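Local coordinates for antiterminator Q protein (Enterobacteria phage SfI, PDB 6JNY) that probably serves as a phage transcription antitermination factor that acts on RNA polymerase and lets it read through terminators, at residues W23-V27 and G63-S67; V69-M74 and M140-L145; K79-L84 and I133-L138. One frame throughout, in Å; residues are numbered along the deposited sequence.

Contact 1 (W23-V27 and G63-S67)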
# COMPACT_ATOMS: atom_id res chain seq x y z
N TRP A 23 -0.21 -7.03 9.40
CA TRP A 23 0.41 -7.71 8.27
C TRP A 23 1.73 -7.06 7.90
O TRP A 23 2.71 -7.75 7.58
CB TRP A 23 -0.56 -7.67 7.08
CG TRP A 23 0.07 -7.92 5.73
CD1 TRP A 23 0.39 -9.14 5.18
CD2 TRP A 23 0.42 -6.93 4.75
NE1 TRP A 23 0.94 -8.96 3.93
CE2 TRP A 23 0.96 -7.62 3.64
CE3 TRP A 23 0.33 -5.53 4.71
CZ2 TRP A 23 1.42 -6.95 2.50
CZ3 TRP A 23 0.80 -4.87 3.59
CH2 TRP A 23 1.32 -5.57 2.49
N GLY A 24 1.78 -5.73 7.95
CA GLY A 24 3.00 -5.05 7.58
C GLY A 24 4.15 -5.41 8.50
O GLY A 24 5.27 -5.62 8.06
N ALA A 25 3.86 -5.52 9.80
CA ALA A 25 4.91 -5.91 10.75
C ALA A 25 5.34 -7.35 10.52
O ALA A 25 6.53 -7.69 10.63
CB ALA A 25 4.39 -5.71 12.17
N TRP A 26 4.38 -8.21 10.18
CA TRP A 26 4.69 -9.61 9.87
C TRP A 26 5.57 -9.71 8.63
O TRP A 26 6.57 -10.43 8.62
CB TRP A 26 3.39 -10.37 9.71
CG TRP A 26 3.51 -11.83 9.44
CD1 TRP A 26 3.69 -12.82 10.36
CD2 TRP A 26 3.44 -12.47 8.17
NE1 TRP A 26 3.75 -14.04 9.73
CE2 TRP A 26 3.60 -13.85 8.39
CE3 TRP A 26 3.27 -12.00 6.86
CZ2 TRP A 26 3.58 -14.78 7.34
CZ3 TRP A 26 3.26 -12.92 5.82
CH2 TRP A 26 3.40 -14.29 6.07
N VAL A 27 5.22 -8.97 7.57
CA VAL A 27 6.06 -8.95 6.37
C VAL A 27 7.46 -8.43 6.69
O VAL A 27 8.47 -9.01 6.26
CB VAL A 27 5.39 -8.09 5.28
CG1 VAL A 27 6.35 -7.80 4.15
CG2 VAL A 27 4.14 -8.78 4.75
N GLY A 63 -1.06 -13.83 8.12
CA GLY A 63 -0.07 -13.17 7.29
C GLY A 63 -0.09 -13.66 5.86
O GLY A 63 -0.01 -12.86 4.92
N MET A 64 -0.19 -14.97 5.67
CA MET A 64 -0.24 -15.52 4.32
C MET A 64 -1.53 -15.14 3.61
O MET A 64 -1.51 -14.78 2.42
CB MET A 64 -0.05 -17.03 4.35
CG MET A 64 1.40 -17.42 4.59
SD MET A 64 1.71 -19.20 4.60
CE MET A 64 0.89 -19.69 6.12
N LEU A 65 -2.66 -15.21 4.31
CA LEU A 65 -3.94 -14.86 3.68
C LEU A 65 -3.93 -13.41 3.23
O LEU A 65 -4.33 -13.09 2.10
CB LEU A 65 -5.09 -15.12 4.65
CG LEU A 65 -6.52 -14.83 4.20
CD1 LEU A 65 -7.49 -15.75 4.89
CD2 LEU A 65 -6.94 -13.38 4.44
N ILE A 66 -3.49 -12.51 4.11
CA ILE A 66 -3.47 -11.09 3.74
C ILE A 66 -2.50 -10.84 2.60
O ILE A 66 -2.78 -10.03 1.71
CB ILE A 66 -3.18 -10.21 4.96
CG1 ILE A 66 -4.28 -10.37 6.01
CG2 ILE A 66 -3.04 -8.72 4.54
CD1 ILE A 66 -3.88 -9.87 7.40
N SER A 67 -1.35 -11.50 2.62
CA SER A 67 -0.35 -11.29 1.57
C SER A 67 -0.90 -11.72 0.22
O SER A 67 -0.65 -11.05 -0.80
CB SER A 67 0.91 -12.10 1.88
OG SER A 67 1.54 -11.68 3.08
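Trp23 and Trp26, one turn apart on helix 10-28, reach together onto Gly63, Ile66 and Ser67 of helix 60-74. This is a steep helix-helix crossing (-105°) in the largely helical body of the Q protein. From its CB outward, Trp23 first meets the CG2 and CD1 methyls of Ile66. Trp23 CG lies 3.4 Å from Ile66 CG2, a CH-pi contact in which that methyl sits over the five-membered ring. Trp23 CD1 leans between the same methyl and the serine hydroxyl, 3.5 Å from Ser67 OG. Trp23 NE1 then gives its hydrogen to Ser67 OG across 2.9 Å, with OG exactly in the plane of the indole and an N-H...O angle of 147°. The benzo tip of Trp23 reaches Val70 and Ile40. Val27 CG2 backs the other face, so a branched aliphatic residue on either side and a polar bond at the edge leave the ring little freedom to turn.

Serine suits its place because its hydroxyl both accepts and donates. With OG beside its own backbone N (chi1 -63°), Ser67 OG folds back along the helix and donates to Gly63 O, one turn earlier, at 2.7 Å.

Trp26 works through a face. Having no side chain, Gly63 lets its CA settle over the six-membered ring, 3.5 Å from the centroid and nearly on the ring normal. The indole N-H of Trp26 is spent on Asp60 OD1, fixing this ring at its polar edge too. Beyond the glycine, Trp26 CH2 lies 4.0 Å from Met64 CG.

Contact 2 (V69-M74 and M140-L145)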
# COMPACT_ATOMS: atom_id res chain seq x y z
N VAL A 69 -4.05 -11.78 -0.62
CA VAL A 69 -5.03 -10.76 -1.00
C VAL A 69 -4.33 -9.54 -1.56
O VAL A 69 -4.68 -9.04 -2.64
CB VAL A 69 -5.92 -10.41 0.21
CG1 VAL A 69 -6.69 -9.14 -0.04
CG2 VAL A 69 -6.84 -11.57 0.51
N VAL A 70 -3.34 -9.01 -0.84
CA VAL A 70 -2.70 -7.77 -1.27
C VAL A 70 -2.00 -7.95 -2.60
O VAL A 70 -2.11 -7.10 -3.49
CB VAL A 70 -1.75 -7.26 -0.18
CG1 VAL A 70 -0.91 -6.11 -0.70
CG2 VAL A 70 -2.55 -6.83 1.03
N ASP A 71 -1.27 -9.06 -2.78
CA ASP A 71 -0.57 -9.25 -4.04
C ASP A 71 -1.55 -9.37 -5.19
O ASP A 71 -1.30 -8.82 -6.28
CB ASP A 71 0.32 -10.49 -3.98
CG ASP A 71 1.24 -10.59 -5.18
OD1 ASP A 71 2.28 -9.91 -5.20
OD2 ASP A 71 0.92 -11.35 -6.12
N SER A 72 -2.66 -10.07 -4.98
CA SER A 72 -3.63 -10.30 -6.04
C SER A 72 -4.38 -9.03 -6.43
O SER A 72 -4.99 -8.98 -7.50
CB SER A 72 -4.62 -11.37 -5.60
OG SER A 72 -5.57 -10.85 -4.70
N VAL A 73 -4.39 -8.03 -5.56
CA VAL A 73 -5.03 -6.76 -5.84
C VAL A 73 -4.04 -5.73 -6.38
O VAL A 73 -4.34 -5.01 -7.33
CB VAL A 73 -5.74 -6.24 -4.57
CG1 VAL A 73 -6.09 -4.77 -4.69
CG2 VAL A 73 -6.99 -7.09 -4.27
N MET A 74 -2.85 -5.65 -5.77
CA MET A 74 -1.92 -4.56 -6.00
C MET A 74 -0.90 -4.83 -7.09
O MET A 74 -0.13 -3.92 -7.43
CB MET A 74 -1.17 -4.22 -4.71
CG MET A 74 -2.08 -3.79 -3.56
SD MET A 74 -3.05 -2.32 -3.94
CE MET A 74 -1.76 -1.16 -4.38
N MET A 140 -9.45 -0.65 -2.75
CA MET A 140 -9.38 -1.85 -3.58
C MET A 140 -9.21 -3.10 -2.72
O MET A 140 -9.76 -4.17 -3.03
CB MET A 140 -8.20 -1.76 -4.55
CG MET A 140 -8.31 -0.69 -5.61
SD MET A 140 -6.66 -0.27 -6.23
CE MET A 140 -6.21 -1.81 -7.02
N ILE A 141 -8.41 -3.00 -1.65
CA ILE A 141 -8.11 -4.17 -0.84
C ILE A 141 -9.30 -4.60 0.00
O ILE A 141 -9.55 -5.80 0.17
CB ILE A 141 -6.85 -3.90 0.01
CG1 ILE A 141 -5.62 -3.84 -0.89
CG2 ILE A 141 -6.67 -5.00 1.03
CD1 ILE A 141 -4.43 -3.18 -0.19
N TYR A 142 -10.07 -3.65 0.54
CA TYR A 142 -11.09 -3.94 1.55
C TYR A 142 -12.06 -5.07 1.17
O TYR A 142 -12.19 -6.03 1.93
CB TYR A 142 -11.87 -2.68 1.96
CG TYR A 142 -13.06 -3.03 2.83
CD1 TYR A 142 -12.89 -3.27 4.18
CD2 TYR A 142 -14.33 -3.19 2.29
CE1 TYR A 142 -13.95 -3.64 4.99
CE2 TYR A 142 -15.39 -3.57 3.09
CZ TYR A 142 -15.20 -3.78 4.44
OH TYR A 142 -16.26 -4.15 5.25
N PRO A 143 -12.78 -4.99 0.04
CA PRO A 143 -13.76 -6.06 -0.23
C PRO A 143 -13.10 -7.41 -0.43
O PRO A 143 -13.70 -8.44 -0.09
CB PRO A 143 -14.46 -5.60 -1.51
CG PRO A 143 -13.45 -4.73 -2.19
CD PRO A 143 -12.70 -4.03 -1.08
N VAL A 144 -11.89 -7.43 -0.95
CA VAL A 144 -11.20 -8.69 -1.19
C VAL A 144 -10.75 -9.31 0.12
O VAL A 144 -10.80 -10.53 0.29
CB VAL A 144 -10.03 -8.50 -2.17
CG1 VAL A 144 -9.41 -9.84 -2.52
CG2 VAL A 144 -10.53 -7.80 -3.42
N LEU A 145 -10.25 -8.49 1.06
CA LEU A 145 -9.83 -9.05 2.34
C LEU A 145 -11.03 -9.46 3.17
O LEU A 145 -11.00 -10.50 3.84
CB LEU A 145 -8.98 -8.04 3.10
CG LEU A 145 -8.38 -8.64 4.39
CD1 LEU A 145 -7.49 -9.83 4.06
CD2 LEU A 145 -7.61 -7.63 5.24
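Val73 and Val144 point at each other tip to tip, Val73 CG2 lying 3.7 Å from Val144 CG2, on the more exposed side of the crossing of helices 60-74 and 123-155. The segments cross at 133° between their N-to-C directions, nearer antiparallel than perpendicular. One turn earlier on the first helix, Val69 slides past Val144 in the opposite direction, which puts Val69 CG1 3.7 Å from Val144 CG1. Val69 and Leu145 cross at about a right angle, Val69 CG2 being 4.0 Å from Leu145 CD1.

Ile141 supplies the knob-into-hole of the interface, seated among Val69, Val70, Val73 and Met74. Its CG1 stands beside the backbone N (chi1 -70°), and from there Ile141 CD1 runs on to lie across Met74, 4.1 Å from Met74 SD. The flexible thioether of Met74, bent at both its later torsions, can curl to meet this isoleucine. At the edge of the patch Met140 crosses Val73 at a slant, with Met140 CB 3.7 Å from Val73 CG1.

No hydrogen bond joins the two segments. Their grip rests on branched aliphatic and thioether side chains, so burial and complementary shape probably account for most of the hold between them.

Contact 3 (K79-L84 and I133-L138)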
# COMPACT_ATOMS: atom_id res chain seq x y z
N LYS A 79 3.80 0.96 -8.48
CA LYS A 79 4.07 2.18 -7.73
C LYS A 79 3.25 2.21 -6.45
O LYS A 79 3.79 2.44 -5.36
CB LYS A 79 3.77 3.40 -8.60
CG LYS A 79 4.11 4.75 -7.98
CD LYS A 79 3.59 5.87 -8.87
CE LYS A 79 3.92 7.24 -8.31
NZ LYS A 79 3.23 8.33 -9.07
N ALA A 80 1.95 1.97 -6.57
CA ALA A 80 1.08 1.96 -5.39
C ALA A 80 1.45 0.83 -4.45
O ALA A 80 1.42 1.00 -3.22
CB ALA A 80 -0.38 1.85 -5.82
N PHE A 81 1.78 -0.35 -5.00
CA PHE A 81 2.22 -1.47 -4.17
C PHE A 81 3.42 -1.06 -3.32
O PHE A 81 3.44 -1.31 -2.11
CB PHE A 81 2.55 -2.65 -5.08
CG PHE A 81 2.40 -4.02 -4.45
CD1 PHE A 81 2.41 -4.22 -3.07
CD2 PHE A 81 2.27 -5.14 -5.27
CE1 PHE A 81 2.29 -5.50 -2.53
CE2 PHE A 81 2.14 -6.43 -4.74
CZ PHE A 81 2.16 -6.61 -3.37
N GLY A 82 4.40 -0.40 -3.92
CA GLY A 82 5.57 0.02 -3.17
C GLY A 82 5.23 1.02 -2.08
O GLY A 82 5.77 0.95 -0.97
N ILE A 83 4.33 1.96 -2.38
CA ILE A 83 3.93 2.95 -1.38
C ILE A 83 3.21 2.27 -0.22
O ILE A 83 3.43 2.61 0.95
CB ILE A 83 3.09 4.05 -2.04
CG1 ILE A 83 4.00 4.99 -2.84
CG2 ILE A 83 2.29 4.83 -1.00
CD1 ILE A 83 3.26 5.87 -3.81
N LEU A 84 2.33 1.31 -0.53
CA LEU A 84 1.67 0.55 0.52
C LEU A 84 2.68 -0.16 1.41
O LEU A 84 2.53 -0.17 2.64
CB LEU A 84 0.73 -0.48 -0.12
CG LEU A 84 -0.19 -1.27 0.82
CD1 LEU A 84 -1.33 -0.39 1.30
CD2 LEU A 84 -0.75 -2.52 0.11
N ILE A 133 -3.11 7.75 -3.22
CA ILE A 133 -2.71 6.40 -3.60
C ILE A 133 -2.97 5.42 -2.46
O ILE A 133 -3.51 4.32 -2.68
CB ILE A 133 -1.24 6.40 -4.06
CG1 ILE A 133 -1.11 7.10 -5.42
CG2 ILE A 133 -0.68 4.98 -4.11
CD1 ILE A 133 0.32 7.50 -5.74
N LEU A 134 -2.63 5.80 -1.23
CA LEU A 134 -2.91 4.92 -0.10
C LEU A 134 -4.41 4.70 0.06
O LEU A 134 -4.86 3.56 0.24
CB LEU A 134 -2.28 5.47 1.18
CG LEU A 134 -0.77 5.28 1.28
CD1 LEU A 134 -0.21 6.18 2.40
CD2 LEU A 134 -0.44 3.83 1.56
N ASN A 135 -5.19 5.77 -0.03
CA ASN A 135 -6.64 5.64 0.10
C ASN A 135 -7.21 4.75 -0.98
O ASN A 135 -8.03 3.88 -0.70
CB ASN A 135 -7.28 7.03 0.05
CG ASN A 135 -8.78 6.96 0.21
OD1 ASN A 135 -9.53 6.91 -0.78
ND2 ASN A 135 -9.24 6.94 1.45
N ALA A 136 -6.75 4.92 -2.22
CA ALA A 136 -7.28 4.12 -3.32
C ALA A 136 -6.90 2.66 -3.14
O ALA A 136 -7.69 1.75 -3.45
CB ALA A 136 -6.74 4.66 -4.64
N SER A 137 -5.69 2.40 -2.64
CA SER A 137 -5.26 1.02 -2.41
C SER A 137 -6.12 0.35 -1.34
O SER A 137 -6.54 -0.80 -1.51
CB SER A 137 -3.79 0.99 -2.00
OG SER A 137 -2.96 1.57 -3.00
N LEU A 138 -6.40 1.05 -0.23
CA LEU A 138 -7.24 0.45 0.80
C LEU A 138 -8.64 0.19 0.28
O LEU A 138 -9.26 -0.82 0.62
CB LEU A 138 -7.29 1.34 2.04
CG LEU A 138 -6.22 1.02 3.09
CD1 LEU A 138 -4.80 1.30 2.60
CD2 LEU A 138 -6.53 1.75 4.37
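The flat group at this crossing is the peptide carbonyl of Ile133, the residue whose side chain packs on Ala80; no aromatic ring is shared by the two segments. On one face of the carbonyl plane Ile133 O receives the helical N-H of Ser137, and from the opposite face it receives the hydroxyl, Ser137 OG standing 2.8 Å from Ile133 O and well above the plane (36°). The serine thus satisfies its hydroxyl on its own helix, and Ser137 OG also lies 3.8 Å from the methyl Ala80 CB. Ala80 suits its place because its short side chain fits between Ile133 CG2 and Ser137 OG.

Ile133 CG2 lies against the alanine, 3.6 Å from Ala80 CB. With Ile133 CG1 beside the backbone N (chi1 -71°), CG2 is anti to that N and reaches Ala80, while the extended second torsion carries CD1 to Ile83. The two isoleucines cross at about a right angle, and Ile83 CD1 is 3.9 Å from Ile133 CD1. The other branch of Ile83 leans obliquely over the neighbouring leucine, with Ile83 CG2 3.8 Å from Leu134 CG. Farther along, Leu84 CD1 lies 4.1 Å from Leu138 CD1. At the outer end the stretched chain of Lys79 brings its CE near Ile133 CD1 and carries its amine to a hydrogen bond with Tyr101 OH.

The helices meet almost perpendicularly, at -96°. Helix 94-103 borders one side, Ile97 and Tyr101 touching Ile83; helix 60-74 brings Met74 onto Ala80 and Ser137, and helix 10-28 packs Leu16 and Leu20 on Leu138.

Overall arrangement
The long helix 123-155 is shared by contacts 2 and 3, with centres 11 Å apart; helix 60-74 is shared by contacts 1 and 2, 12 Å apart. Contacts 1 and 3 are 16 Å apart and do not touch. Contact 2 joins them: Leu145 packs on Leu65 and Ile66 beside contact 1, and Met74 lies against Ala80 and Ser137 of contact 3. Along the chain contact 1 closes first, and contact 3 is nested inside the loop closed by contact 2. Residues 133-138 pack on helix 78-90 and residues 140-145, farther on, on the earlier helix 60-74, contributing to a mainly apolar core running from contact 1 through contact 2 to contact 3.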